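Local atomic coordinates of GDSL-like protein (Collinsella aerofaciens ATCC 25986, PDB entry 7BXD), a protein that probably hydrolyses acyl esters as a member of the GDSL (SGNH) family of hydrolases. Residues Ser29-Trp40 against Ala65-Ser75; Lys146-Lys154 against Val192-Ser201. All coordinates share one frame; numbering follows the deposited sequence.

Interaction 1: Ser29-Trp40 against Ala65-Ser75; sequences STICCFGDSTTW and AVVENFGIKGS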
ATOM      1  N   SER A  29      -4.245  16.565  11.668  1.00 24.22           N
ATOM      2  CA  SER A  29      -4.910  15.996  10.510  1.00 22.55           C
ATOM      3  C   SER A  29      -5.582  14.675  10.849  1.00 20.51           C
ATOM      4  O   SER A  29      -5.125  13.931  11.726  1.00 21.63           O
ATOM      5  CB  SER A  29      -3.906  15.752   9.376  1.00 23.72           C
ATOM      6  OG  SER A  29      -3.519  16.963   8.726  1.00 25.26           O
ATOM      7  N   THR A  30      -6.625  14.349  10.073  1.00 18.64           N
ATOM      8  CA  THR A  30      -7.132  12.980   9.977  1.00 18.49           C
ATOM      9  C   THR A  30      -6.518  12.335   8.736  1.00 16.86           C
ATOM     10  O   THR A  30      -6.612  12.887   7.633  1.00 18.08           O
ATOM     11  CB  THR A  30      -8.663  12.983   9.883  1.00 20.15           C
ATOM     12  OG1 THR A  30      -9.189  13.523  11.100  1.00 22.13           O
ATOM     13  CG2 THR A  30      -9.234  11.570   9.708  1.00 21.16           C
ATOM     14  N   ILE A  31      -5.914  11.160   8.923  1.00 16.34           N
ATOM     15  CA  ILE A  31      -5.145  10.478   7.881  1.00 15.51           C
ATOM     16  C   ILE A  31      -5.854   9.162   7.570  1.00 15.17           C
ATOM     17  O   ILE A  31      -5.962   8.292   8.446  1.00 16.69           O
ATOM     18  CB  ILE A  31      -3.702  10.223   8.344  1.00 16.22           C
ATOM     19  CG1 ILE A  31      -3.035  11.557   8.756  1.00 17.78           C
ATOM     20  CG2 ILE A  31      -2.910   9.523   7.235  1.00 16.76           C
ATOM     21  CD1 ILE A  31      -1.632  11.397   9.331  1.00 19.21           C
ATOM     22  N   CYS A  32      -6.324   9.011   6.332  1.00 14.80           N
ATOM     23  CA  CYS A  32      -7.033   7.811   5.900  1.00 14.89           C
ATOM     24  C   CYS A  32      -6.058   6.878   5.180  1.00 14.28           C
ATOM     25  O   CYS A  32      -5.531   7.229   4.120  1.00 15.00           O
ATOM     26  CB  CYS A  32      -8.187   8.215   4.984  1.00 16.55           C
ATOM     27  SG  CYS A  32      -9.123   6.813   4.380  1.00 17.68           S
ATOM     28  N   CYS A  33      -5.793   5.701   5.782  1.00 14.15           N
ATOM     29  CA  CYS A  33      -4.820   4.736   5.268  1.00 14.12           C
ATOM     30  C   CYS A  33      -5.572   3.640   4.510  1.00 13.63           C
ATOM     31  O   CYS A  33      -6.232   2.782   5.128  1.00 14.51           O
ATOM     32  CB  CYS A  33      -3.990   4.174   6.429  1.00 15.09           C
ATOM     33  SG  CYS A  33      -3.097   5.486   7.307  1.00 15.55           S
ATOM     34  N   PHE A  34      -5.469   3.665   3.181  1.00 13.61           N
ATOM     35  CA  PHE A  34      -6.210   2.788   2.288  1.00 13.22           C
ATOM     36  C   PHE A  34      -5.201   1.750   1.780  1.00 13.10           C
ATOM     37  O   PHE A  34      -4.201   2.116   1.138  1.00 13.68           O
ATOM     38  CB  PHE A  34      -6.740   3.673   1.165  1.00 13.85           C
ATOM     39  CG  PHE A  34      -7.714   3.027   0.212  1.00 14.06           C
ATOM     40  CD1 PHE A  34      -8.601   2.032   0.615  1.00 13.78           C
ATOM     41  CD2 PHE A  34      -7.787   3.498  -1.110  1.00 14.79           C
ATOM     42  CE1 PHE A  34      -9.545   1.514  -0.272  1.00 14.44           C
ATOM     43  CE2 PHE A  34      -8.740   2.990  -2.003  1.00 14.90           C
ATOM     44  CZ  PHE A  34      -9.626   2.003  -1.587  1.00 15.00           C
ATOM     45  N   GLY A  35      -5.420   0.480   2.122  1.00 13.42           N
ATOM     46  CA  GLY A  35      -4.413  -0.517   1.831  1.00 13.80           C
ATOM     47  C   GLY A  35      -4.942  -1.938   1.794  1.00 13.54           C
ATOM     48  O   GLY A  35      -6.159  -2.182   1.760  1.00 13.88           O
ATOM     49  N   ASP A  36      -4.000  -2.881   1.788  1.00 13.42           N
ATOM     50  CA  ASP A  36      -4.286  -4.324   1.693  1.00 13.06           C
ATOM     51  C   ASP A  36      -3.980  -4.979   3.050  1.00 12.89           C
ATOM     52  O   ASP A  36      -4.166  -4.334   4.100  1.00 13.58           O
ATOM     53  CB  ASP A  36      -3.578  -4.913   0.462  1.00 14.01           C
ATOM     54  CG  ASP A  36      -2.055  -4.783   0.513  1.00 14.00           C
ATOM     55  OD1 ASP A  36      -1.484  -4.662   1.631  1.00 14.07           O
ATOM     56  OD2 ASP A  36      -1.436  -4.782  -0.572  1.00 14.61           O
ATOM     57  N   SER A  37      -3.546  -6.235   3.042  1.00 13.08           N
ATOM     58  CA  SER A  37      -3.181  -6.909   4.292  1.00 13.91           C
ATOM     59  C   SER A  37      -2.133  -6.133   5.078  1.00 13.61           C
ATOM     60  O   SER A  37      -2.080  -6.238   6.319  1.00 14.09           O
ATOM     61  CB  SER A  37      -2.593  -8.297   4.029  1.00 15.79           C
ATOM     62  OG  SER A  37      -3.358  -9.047   3.109  1.00 17.98           O
ATOM     63  N   THR A  38      -1.225  -5.443   4.373  1.00 13.37           N
ATOM     64  CA  THR A  38      -0.126  -4.722   5.011  1.00 13.57           C
ATOM     65  C   THR A  38      -0.548  -3.389   5.592  1.00 13.72           C
ATOM     66  O   THR A  38       0.279  -2.704   6.205  1.00 14.64           O
ATOM     67  CB  THR A  38       1.069  -4.573   4.042  1.00 13.89           C
ATOM     68  OG1 THR A  38       0.716  -3.818   2.865  1.00 14.62           O
ATOM     69  CG2 THR A  38       1.616  -5.943   3.640  1.00 15.67           C
ATOM     70  N   THR A  39      -1.823  -3.012   5.420  1.00 13.56           N
ATOM     71  CA  THR A  39      -2.452  -1.967   6.217  1.00 13.55           C
ATOM     72  C   THR A  39      -3.419  -2.553   7.240  1.00 13.73           C
ATOM     73  O   THR A  39      -3.433  -2.108   8.397  1.00 14.30           O
ATOM     74  CB  THR A  39      -3.173  -0.939   5.309  1.00 13.67           C
ATOM     75  OG1 THR A  39      -2.189  -0.248   4.525  1.00 14.56           O
ATOM     76  CG2 THR A  39      -3.914   0.090   6.123  1.00 14.98           C
ATOM     77  N   TRP A  40      -4.230  -3.560   6.869  1.00 13.77           N
ATOM     78  CA  TRP A  40      -5.146  -4.170   7.837  1.00 14.09           C
ATOM     79  C   TRP A  40      -4.403  -4.607   9.094  1.00 14.00           C
ATOM     80  O   TRP A  40      -4.921  -4.464  10.215  1.00 14.76           O
ATOM     81  CB  TRP A  40      -5.842  -5.377   7.210  1.00 14.96           C
ATOM     82  CG  TRP A  40      -6.903  -5.954   8.125  1.00 14.93           C
ATOM     83  CD1 TRP A  40      -8.173  -5.481   8.294  1.00 16.30           C
ATOM     84  CD2 TRP A  40      -6.774  -7.094   9.005  1.00 14.58           C
ATOM     85  NE1 TRP A  40      -8.842  -6.247   9.224  1.00 16.86           N
ATOM     86  CE2 TRP A  40      -8.007  -7.243   9.677  1.00 15.83           C
ATOM     87  CE3 TRP A  40      -5.742  -7.997   9.267  1.00 14.95           C
ATOM     88  CZ2 TRP A  40      -8.225  -8.252  10.621  1.00 16.10           C
ATOM     89  CZ3 TRP A  40      -5.956  -9.019  10.185  1.00 15.90           C
ATOM     90  CH2 TRP A  40      -7.189  -9.122  10.869  1.00 16.04           C
ATOM     91  N   ALA A  65      -2.070  13.095  15.211  1.00 22.17           N
ATOM     92  CA  ALA A  65      -2.975  12.867  14.087  1.00 21.19           C
ATOM     93  C   ALA A  65      -3.956  11.741  14.408  1.00 20.29           C
ATOM     94  O   ALA A  65      -3.648  10.800  15.152  1.00 21.09           O
ATOM     95  CB  ALA A  65      -2.170  12.474  12.851  1.00 21.74           C
ATOM     96  N   VAL A  66      -5.150  11.835  13.827  1.00 20.37           N
ATOM     97  CA  VAL A  66      -6.151  10.783  13.936  1.00 20.86           C
ATOM     98  C   VAL A  66      -5.994   9.905  12.708  1.00 19.55           C
ATOM     99  O   VAL A  66      -6.037  10.402  11.580  1.00 21.56           O
ATOM    100  CB  VAL A  66      -7.562  11.377  14.022  1.00 22.61           C
ATOM    101  CG1 VAL A  66      -8.625  10.271  13.969  1.00 24.38           C
ATOM    102  CG2 VAL A  66      -7.696  12.194  15.289  1.00 24.53           C
ATOM    103  N   VAL A  67      -5.783   8.613  12.905  1.00 18.24           N
ATOM    104  CA  VAL A  67      -5.440   7.721  11.804  1.00 17.70           C
ATOM    105  C   VAL A  67      -6.551   6.695  11.646  1.00 18.11           C
ATOM    106  O   VAL A  67      -6.940   6.040  12.624  1.00 20.73           O
ATOM    107  CB  VAL A  67      -4.068   7.061  12.019  1.00 18.51           C
ATOM    108  CG1 VAL A  67      -3.719   6.186  10.812  1.00 18.97           C
ATOM    109  CG2 VAL A  67      -2.987   8.128  12.213  1.00 19.14           C
ATOM    110  N   GLU A  68      -7.084   6.577  10.429  1.00 16.98           N
ATOM    111  CA  GLU A  68      -8.142   5.632  10.115  1.00 16.83           C
ATOM    112  C   GLU A  68      -7.585   4.495   9.265  1.00 16.01           C
ATOM    113  O   GLU A  68      -6.855   4.726   8.293  1.00 17.46           O
ATOM    114  CB  GLU A  68      -9.260   6.321   9.321  1.00 19.12           C
ATOM    115  CG  GLU A  68      -9.782   7.594   9.970  1.00 22.36           C
ATOM    116  CD  GLU A  68     -10.811   8.304   9.141  1.00 25.34           C
ATOM    117  OE1 GLU A  68     -10.615   8.379   7.911  1.00 24.43           O
ATOM    118  OE2 GLU A  68     -11.798   8.816   9.736  1.00 29.04           O
ATOM    119  N   ASN A  69      -7.964   3.265   9.595  1.00 15.66           N
ATOM    120  CA  ASN A  69      -7.477   2.065   8.914  1.00 15.88           C
ATOM    121  C   ASN A  69      -8.549   1.563   7.945  1.00 15.56           C
ATOM    122  O   ASN A  69      -9.576   1.031   8.376  1.00 17.27           O
ATOM    123  CB  ASN A  69      -7.135   1.003   9.956  1.00 16.04           C
ATOM    124  CG  ASN A  69      -6.453  -0.203   9.343  1.00 15.89           C
ATOM    125  OD1 ASN A  69      -6.953  -0.784   8.371  1.00 16.89           O
ATOM    126  ND2 ASN A  69      -5.317  -0.600   9.901  1.00 16.24           N
ATOM    127  N   PHE A  70      -8.286   1.688   6.643  1.00 14.95           N
ATOM    128  CA  PHE A  70      -9.110   1.091   5.596  1.00 14.78           C
ATOM    129  C   PHE A  70      -8.268   0.074   4.818  1.00 14.95           C
ATOM    130  O   PHE A  70      -8.143   0.123   3.590  1.00 16.04           O
ATOM    131  CB  PHE A  70      -9.734   2.163   4.686  1.00 15.11           C
ATOM    132  CG  PHE A  70     -10.834   2.941   5.355  1.00 15.38           C
ATOM    133  CD1 PHE A  70     -12.147   2.500   5.289  1.00 15.84           C
ATOM    134  CD2 PHE A  70     -10.559   4.100   6.088  1.00 16.41           C
ATOM    135  CE1 PHE A  70     -13.167   3.229   5.924  1.00 16.68           C
ATOM    136  CE2 PHE A  70     -11.586   4.825   6.709  1.00 17.53           C
ATOM    137  CZ  PHE A  70     -12.889   4.393   6.600  1.00 16.14           C
ATOM    138  N   GLY A  71      -7.670  -0.861   5.548  1.00 15.55           N
ATOM    139  CA  GLY A  71      -6.973  -1.970   4.937  1.00 15.85           C
ATOM    140  C   GLY A  71      -7.874  -3.192   4.870  1.00 15.77           C
ATOM    141  O   GLY A  71      -8.620  -3.475   5.817  1.00 17.69           O
ATOM    142  N   ILE A  72      -7.777  -3.946   3.763  1.00 15.33           N
ATOM    143  CA  ILE A  72      -8.524  -5.188   3.544  1.00 15.87           C
ATOM    144  C   ILE A  72      -7.564  -6.251   3.016  1.00 15.03           C
ATOM    145  O   ILE A  72      -6.884  -6.050   1.994  1.00 15.31           O
ATOM    146  CB  ILE A  72      -9.713  -4.981   2.578  1.00 16.46           C
ATOM    147  CG1 ILE A  72     -10.787  -4.117   3.242  1.00 17.76           C
ATOM    148  CG2 ILE A  72     -10.283  -6.308   2.052  1.00 18.14           C
ATOM    149  CD1 ILE A  72     -11.530  -4.786   4.432  1.00 19.81           C
ATOM    150  N   LYS A  73      -7.507  -7.386   3.728  1.00 14.76           N
ATOM    151  CA  LYS A  73      -6.685  -8.512   3.294  1.00 14.81           C
ATOM    152  C   LYS A  73      -7.084  -9.007   1.906  1.00 15.71           C
ATOM    153  O   LYS A  73      -8.266  -9.128   1.587  1.00 16.68           O
ATOM    154  CB  LYS A  73      -6.785  -9.652   4.294  1.00 15.63           C
ATOM    155  CG  LYS A  73      -6.087  -9.344   5.623  1.00 15.74           C
ATOM    156  CD  LYS A  73      -6.167 -10.537   6.580  1.00 17.70           C
ATOM    157  CE  LYS A  73      -7.585 -10.803   6.930  1.00 22.65           C
ATOM    158  NZ  LYS A  73      -8.174  -9.833   7.805  1.00 26.38           N
ATOM    159  N   GLY A  74      -6.078  -9.334   1.084  1.00 16.40           N
ATOM    160  CA  GLY A  74      -6.312  -9.899  -0.234  1.00 17.53           C
ATOM    161  C   GLY A  74      -6.587  -8.889  -1.324  1.00 16.88           C
ATOM    162  O   GLY A  74      -6.665  -9.280  -2.495  1.00 17.66           O
ATOM    163  N   SER A  75      -6.707  -7.598  -1.004  1.00 15.60           N
ATOM    164  CA  SER A  75      -7.178  -6.622  -1.980  1.00 15.09           C
ATOM    165  C   SER A  75      -6.086  -6.242  -2.989  1.00 14.62           C
ATOM    166  O   SER A  75      -4.956  -5.896  -2.614  1.00 14.27           O
ATOM    167  CB  SER A  75      -7.666  -5.377  -1.222  1.00 16.11           C
ATOM    168  OG  SER A  75      -8.175  -4.388  -2.119  1.00 15.24           O
TER
HETATM  169  O   HOH W   1      -2.212  -5.092  -3.147  1.00 14.28           O

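Interaction 2: Lys146-Lys154 against Val192-Ser201; sequences KLVFMTPCK and VPVIDLYAQS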
ATOM      1  N   LYS A 146      -4.717  16.056   0.858  1.00 15.45           N
ATOM      2  CA  LYS A 146      -3.419  15.670   0.317  1.00 15.51           C
ATOM      3  C   LYS A 146      -3.461  14.170   0.046  1.00 15.46           C
ATOM      4  O   LYS A 146      -4.135  13.419   0.759  1.00 17.83           O
ATOM      5  CB  LYS A 146      -2.309  15.995   1.328  1.00 18.99           C
ATOM      6  CG  LYS A 146      -1.817  17.467   1.287  1.00 25.67           C
ATOM      7  CD  LYS A 146      -2.775  18.546   1.299  1.00 29.75           C
ATOM      8  CE  LYS A 146      -2.059  19.752   1.899  1.00 32.49           C
ATOM      9  NZ  LYS A 146      -3.026  20.530   2.695  1.00 34.42           N
ATOM     10  N   LEU A 147      -2.770  13.742  -0.985  1.00 14.44           N
ATOM     11  CA  LEU A 147      -2.722  12.337  -1.394  1.00 13.52           C
ATOM     12  C   LEU A 147      -1.271  11.922  -1.539  1.00 13.25           C
ATOM     13  O   LEU A 147      -0.487  12.580  -2.248  1.00 14.00           O
ATOM     14  CB  LEU A 147      -3.443  12.190  -2.738  1.00 14.19           C
ATOM     15  CG  LEU A 147      -3.370  10.827  -3.430  1.00 14.24           C
ATOM     16  CD1 LEU A 147      -3.925   9.711  -2.533  1.00 15.17           C
ATOM     17  CD2 LEU A 147      -4.132  10.890  -4.775  1.00 15.53           C
ATOM     18  N   VAL A 148      -0.914  10.817  -0.883  1.00 13.34           N
ATOM     19  CA  VAL A 148       0.444  10.281  -0.921  1.00 13.60           C
ATOM     20  C   VAL A 148       0.311   8.797  -1.235  1.00 12.86           C
ATOM     21  O   VAL A 148      -0.461   8.086  -0.571  1.00 13.89           O
ATOM     22  CB  VAL A 148       1.160  10.477   0.438  1.00 14.54           C
ATOM     23  CG1 VAL A 148       2.553   9.888   0.412  1.00 15.32           C
ATOM     24  CG2 VAL A 148       1.218  11.948   0.857  1.00 15.98           C
ATOM     25  N   PHE A 149       1.077   8.317  -2.209  1.00 12.24           N
ATOM     26  CA  PHE A 149       1.134   6.883  -2.483  1.00 12.43           C
ATOM     27  C   PHE A 149       2.391   6.315  -1.832  1.00 11.94           C
ATOM     28  O   PHE A 149       3.432   6.976  -1.766  1.00 13.47           O
ATOM     29  CB  PHE A 149       1.174   6.572  -3.990  1.00 13.52           C
ATOM     30  CG  PHE A 149      -0.182   6.322  -4.590  1.00 13.32           C
ATOM     31  CD1 PHE A 149      -1.154   7.328  -4.601  1.00 13.53           C
ATOM     32  CD2 PHE A 149      -0.503   5.068  -5.113  1.00 14.30           C
ATOM     33  CE1 PHE A 149      -2.409   7.068  -5.154  1.00 14.03           C
ATOM     34  CE2 PHE A 149      -1.761   4.837  -5.684  1.00 15.15           C
ATOM     35  CZ  PHE A 149      -2.715   5.832  -5.700  1.00 14.76           C
ATOM     36  N   MET A 150       2.299   5.065  -1.377  1.00 12.49           N
ATOM     37  CA  MET A 150       3.460   4.322  -0.896  1.00 12.81           C
ATOM     38  C   MET A 150       3.614   3.082  -1.750  1.00 12.74           C
ATOM     39  O   MET A 150       2.668   2.311  -1.919  1.00 13.43           O
ATOM     40  CB  MET A 150       3.307   3.940   0.598  1.00 13.69           C
ATOM     41  CG  MET A 150       2.913   5.147   1.439  1.00 13.22           C
ATOM     42  SD  MET A 150       3.321   5.031   3.195  1.00 13.94           S
ATOM     43  CE  MET A 150       2.328   3.603   3.655  1.00 15.22           C
ATOM     44  N   THR A 151       4.792   2.896  -2.324  1.00 12.71           N
ATOM     45  CA  THR A 151       5.011   1.732  -3.178  1.00 12.66           C
ATOM     46  C   THR A 151       4.964   0.451  -2.342  1.00 12.80           C
ATOM     47  O   THR A 151       5.313   0.463  -1.155  1.00 13.50           O
ATOM     48  CB  THR A 151       6.339   1.861  -3.909  1.00 13.29           C
ATOM     49  OG1 THR A 151       7.354   2.067  -2.914  1.00 12.94           O
ATOM     50  CG2 THR A 151       6.346   3.010  -4.917  1.00 14.18           C
ATOM     51  N   PRO A 152       4.528  -0.659  -2.943  1.00 12.84           N
ATOM     52  CA  PRO A 152       4.361  -1.902  -2.173  1.00 13.53           C
ATOM     53  C   PRO A 152       5.690  -2.455  -1.713  1.00 12.76           C
ATOM     54  O   PRO A 152       6.671  -2.493  -2.475  1.00 13.94           O
ATOM     55  CB  PRO A 152       3.694  -2.858  -3.186  1.00 14.22           C
ATOM     56  CG  PRO A 152       4.058  -2.286  -4.560  1.00 14.22           C
ATOM     57  CD  PRO A 152       4.041  -0.785  -4.328  1.00 13.95           C
ATOM     58  N   CYS A 153       5.727  -2.914  -0.441  1.00 13.25           N
ATOM     59  CA  CYS A 153       6.973  -3.455   0.089  1.00 12.93           C
ATOM     60  C   CYS A 153       7.382  -4.733  -0.642  1.00 12.45           C
ATOM     61  O   CYS A 153       6.557  -5.467  -1.204  1.00 13.21           O
ATOM     62  CB  CYS A 153       6.831  -3.753   1.585  1.00 13.86           C
ATOM     63  SG  CYS A 153       6.781  -2.202   2.541  1.00 14.25           S
ATOM     64  N   LYS A 154       8.677  -5.040  -0.567  1.00 12.90           N
ATOM     65  CA  LYS A 154       9.178  -6.307  -1.088  1.00 12.94           C
ATOM     66  C   LYS A 154       8.678  -7.494  -0.258  1.00 12.95           C
ATOM     67  O   LYS A 154       8.273  -7.371   0.909  1.00 13.48           O
ATOM     68  CB  LYS A 154      10.701  -6.285  -1.131  1.00 13.74           C
ATOM     69  CG  LYS A 154      11.209  -5.338  -2.221  1.00 13.95           C
ATOM     70  CD  LYS A 154      12.692  -5.517  -2.505  1.00 14.53           C
ATOM     71  CE  LYS A 154      13.214  -4.710  -3.710  1.00 14.34           C
ATOM     72  NZ  LYS A 154      13.265  -3.243  -3.403  1.00 14.33           N
ATOM     73  N   VAL A 192       1.855  13.408  -7.838  1.00 12.70           N
ATOM     74  CA  VAL A 192       1.531  12.856  -6.519  1.00 12.87           C
ATOM     75  C   VAL A 192       2.780  12.493  -5.720  1.00 12.51           C
ATOM     76  O   VAL A 192       3.587  11.689  -6.190  1.00 14.16           O
ATOM     77  CB  VAL A 192       0.630  11.620  -6.648  1.00 14.36           C
ATOM     78  CG1 VAL A 192       0.385  10.949  -5.314  1.00 14.89           C
ATOM     79  CG2 VAL A 192      -0.707  12.009  -7.258  1.00 17.61           C
ATOM     80  N   PRO A 193       2.955  12.997  -4.494  1.00 12.75           N
ATOM     81  CA  PRO A 193       4.088  12.564  -3.666  1.00 14.72           C
ATOM     82  C   PRO A 193       4.065  11.062  -3.396  1.00 13.71           C
ATOM     83  O   PRO A 193       2.997  10.457  -3.210  1.00 13.51           O
ATOM     84  CB  PRO A 193       3.887  13.374  -2.383  1.00 16.69           C
ATOM     85  CG  PRO A 193       3.083  14.567  -2.792  1.00 17.18           C
ATOM     86  CD  PRO A 193       2.140  14.039  -3.824  1.00 14.60           C
ATOM     87  N   VAL A 194       5.268  10.474  -3.343  1.00 15.53           N
ATOM     88  CA  VAL A 194       5.435   9.036  -3.134  1.00 16.21           C
ATOM     89  C   VAL A 194       6.419   8.797  -1.995  1.00 16.09           C
ATOM     90  O   VAL A 194       7.478   9.433  -1.945  1.00 19.81           O
ATOM     91  CB  VAL A 194       5.941   8.343  -4.421  1.00 18.11           C
ATOM     92  CG1 VAL A 194       6.243   6.877  -4.173  1.00 20.60           C
ATOM     93  CG2 VAL A 194       4.917   8.487  -5.541  1.00 19.17           C
ATOM     94  N   ILE A 195       6.090   7.860  -1.109  1.00 13.89           N
ATOM     95  CA  ILE A 195       7.048   7.295  -0.151  1.00 13.70           C
ATOM     96  C   ILE A 195       7.425   5.918  -0.680  1.00 12.92           C
ATOM     97  O   ILE A 195       6.568   5.034  -0.787  1.00 13.59           O
ATOM     98  CB  ILE A 195       6.438   7.190   1.262  1.00 14.13           C
ATOM     99  CG1 ILE A 195       5.959   8.558   1.755  1.00 14.53           C
ATOM    100  CG2 ILE A 195       7.460   6.533   2.222  1.00 15.40           C
ATOM    101  CD1 ILE A 195       5.076   8.515   2.974  1.00 15.86           C
ATOM    102  N   ASP A 196       8.697   5.743  -1.048  1.00 13.62           N
ATOM    103  CA  ASP A 196       9.098   4.536  -1.785  1.00 13.14           C
ATOM    104  C   ASP A 196       9.497   3.445  -0.793  1.00 12.83           C
ATOM    105  O   ASP A 196      10.688   3.167  -0.565  1.00 13.90           O
ATOM    106  CB  ASP A 196      10.208   4.862  -2.779  1.00 13.91           C
ATOM    107  CG  ASP A 196      10.439   3.745  -3.780  1.00 14.88           C
ATOM    108  OD1 ASP A 196       9.885   2.626  -3.638  1.00 14.72           O
ATOM    109  OD2 ASP A 196      11.232   3.986  -4.714  1.00 17.12           O
ATOM    110  N   LEU A 197       8.478   2.816  -0.180  1.00 12.78           N
ATOM    111  CA  LEU A 197       8.715   1.704   0.746  1.00 12.69           C
ATOM    112  C   LEU A 197       9.245   0.461   0.039  1.00 12.78           C
ATOM    113  O   LEU A 197      10.012  -0.308   0.658  1.00 12.84           O
ATOM    114  CB  LEU A 197       7.437   1.340   1.516  1.00 13.32           C
ATOM    115  CG  LEU A 197       6.914   2.427   2.459  1.00 13.96           C
ATOM    116  CD1 LEU A 197       5.637   1.911   3.148  1.00 14.36           C
ATOM    117  CD2 LEU A 197       7.965   2.893   3.481  1.00 14.41           C
ATOM    118  N   TYR A 198       8.881   0.264  -1.231  1.00 12.51           N
ATOM    119  CA  TYR A 198       9.501  -0.807  -2.014  1.00 12.91           C
ATOM    120  C   TYR A 198      11.019  -0.741  -1.912  1.00 12.48           C
ATOM    121  O   TYR A 198      11.690  -1.755  -1.667  1.00 13.24           O
ATOM    122  CB  TYR A 198       9.051  -0.684  -3.467  1.00 13.09           C
ATOM    123  CG  TYR A 198       9.713  -1.689  -4.387  1.00 12.64           C
ATOM    124  CD1 TYR A 198       9.316  -3.033  -4.433  1.00 13.45           C
ATOM    125  CD2 TYR A 198      10.745  -1.280  -5.251  1.00 13.99           C
ATOM    126  CE1 TYR A 198       9.916  -3.927  -5.328  1.00 14.17           C
ATOM    127  CE2 TYR A 198      11.333  -2.159  -6.146  1.00 15.37           C
ATOM    128  CZ  TYR A 198      10.939  -3.489  -6.175  1.00 14.98           C
ATOM    129  OH  TYR A 198      11.554  -4.387  -7.019  1.00 16.43           O
ATOM    130  N   ALA A 199      11.573   0.463  -2.136  1.00 13.04           N
ATOM    131  CA  ALA A 199      13.022   0.631  -2.148  1.00 13.64           C
ATOM    132  C   ALA A 199      13.613   0.895  -0.771  1.00 13.22           C
ATOM    133  O   ALA A 199      14.803   0.607  -0.576  1.00 14.28           O
ATOM    134  CB  ALA A 199      13.378   1.804  -3.071  1.00 15.22           C
ATOM    135  N   GLN A 200      12.842   1.466   0.184  1.00 13.05           N
ATOM    136  CA  GLN A 200      13.470   2.058   1.371  1.00 14.63           C
ATOM    137  C   GLN A 200      12.705   1.824   2.668  1.00 13.79           C
ATOM    138  O   GLN A 200      12.868   2.590   3.622  1.00 15.11           O
ATOM    139  CB  GLN A 200      13.680   3.550   1.192  1.00 16.92           C
ATOM    140  CG  GLN A 200      14.651   3.889   0.071  1.00 20.44           C
ATOM    141  CD  GLN A 200      15.183   5.298   0.166  1.00 24.84           C
ATOM    142  OE1 GLN A 200      15.081   5.949   1.207  1.00 26.30           O
ATOM    143  NE2 GLN A 200      15.710   5.800  -0.941  1.00 27.92           N
ATOM    144  N   SER A 201      11.920   0.757   2.777  1.00 13.30           N
ATOM    145  CA  SER A 201      11.205   0.553   4.044  1.00 13.68           C
ATOM    146  C   SER A 201      12.122   0.302   5.235  1.00 13.56           C
ATOM    147  O   SER A 201      11.698   0.501   6.391  1.00 14.47           O
ATOM    148  CB  SER A 201      10.260  -0.620   3.945  1.00 14.28           C
ATOM    149  OG  SER A 201      11.019  -1.807   3.839  1.00 15.09           O
TER

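Interaction 1: Ser29-Trp40 against Ala65-Ser75
Trp40 swings its indole out with CG anti to the backbone N (chi1 -174°), while the Lys73 chain bends at chi3 and chi4 and folds its tip back over that ring. The two residues sit just beyond a parallel strand pair, 30-35 beside 66-71, in the central sheet of an SGNH-hydrolase fold; Gly35, Asp36 and Ser37 match the first three letters of the GDSL motif that names the family. NZ of Lys73 stands 3.0 Å from the centroid of the Trp40 six-membered ring, almost on the ring normal, a cation-pi contact. An alanine in place of Trp40 would probably leave the Lys73 ammonium without its aromatic seat and uncover Gly71 O, which lies at the indole edge. Seven backbone bonds join the segments, from Val66 N–Ser29 O to Ile72 N–Gly35 O. On one face, Cys32 SG meets the Phe70 ring obliquely, 3.5 Å from its CD2; on the other, Cys33 SG packs against Val67 CG1. Gly71 has to lack a side chain, since a CB would run into Trp40 N. Gly71 N closes an Asx turn on Asn69 OD1, and from the same amide Asn69 ND2 donates to Thr39 O at 2.8 Å, from above the carbonyl plane.

Interaction 2: Lys146-Lys154 against Val192-Ser201
Asp196 OD1 takes two hydrogen bonds from opposite faces of its carboxylate: Thr151 OG1 donates to it at 2.7 Å, and Ala199 N donates to the same oxygen, so that Asp196, the N-cap residue, caps the helix that begins at Leu197. The Thr151 hydroxyl is used twice, because Tyr198 N donates to Thr151 OG1 at 2.9 Å. With chi1 at 55°, OG1 of Thr151 lies between its own backbone N and carbonyl carbon, turned to the first turn of the helix, and its CG2 rests on Val194 CG1. Behind this polar join the chains run as parallel strands, 146-150 against the short edge strand 194-195 of the alpha/beta sheet, tied by Phe149 N to Pro193 O, Ile195 N to Phe149 O and Thr151 N to Ile195 O. Met150 and Ile195 lie side by side on one face, Met150 SD 3.9 Å from Ile195 CD1, and Met150 CE reaches on to Leu197 CD1. On the other face Val192 CG1 approaches the Phe149 ring obliquely. Lys154 carries the contact past the strands: its NZ sits over the Tyr198 ring, 3.5 Å from the centroid, a cation-pi contact, and also donates to Tyr198 O at 2.8 Å. At that ring's edge, in its plane, lies Pro152 O.

In the fold
From the N terminus, strand 30-35 runs into helix 37-40, and after a connection containing helix 55-61 the chain returns as strand 66-71, closing the loop of interaction 1 at one border of the sheet. The chain then lays down strand 100-104 and helix 127-141 before strand 146-150 begins interaction 2, which closes through helix 176-189 at strand 194-195, the opposite border. The two loops follow in series, neither nesting nor crossing. The centres of interactions 1 and 2 are about 14 Å apart, and their nearest atoms, about 6 Å apart, do not touch. Strand 100-104 lies between them, hydrogen-bonded through its backbone to 30-35 and to 146-150, and so joins both contacts into one five-stranded parallel sheet.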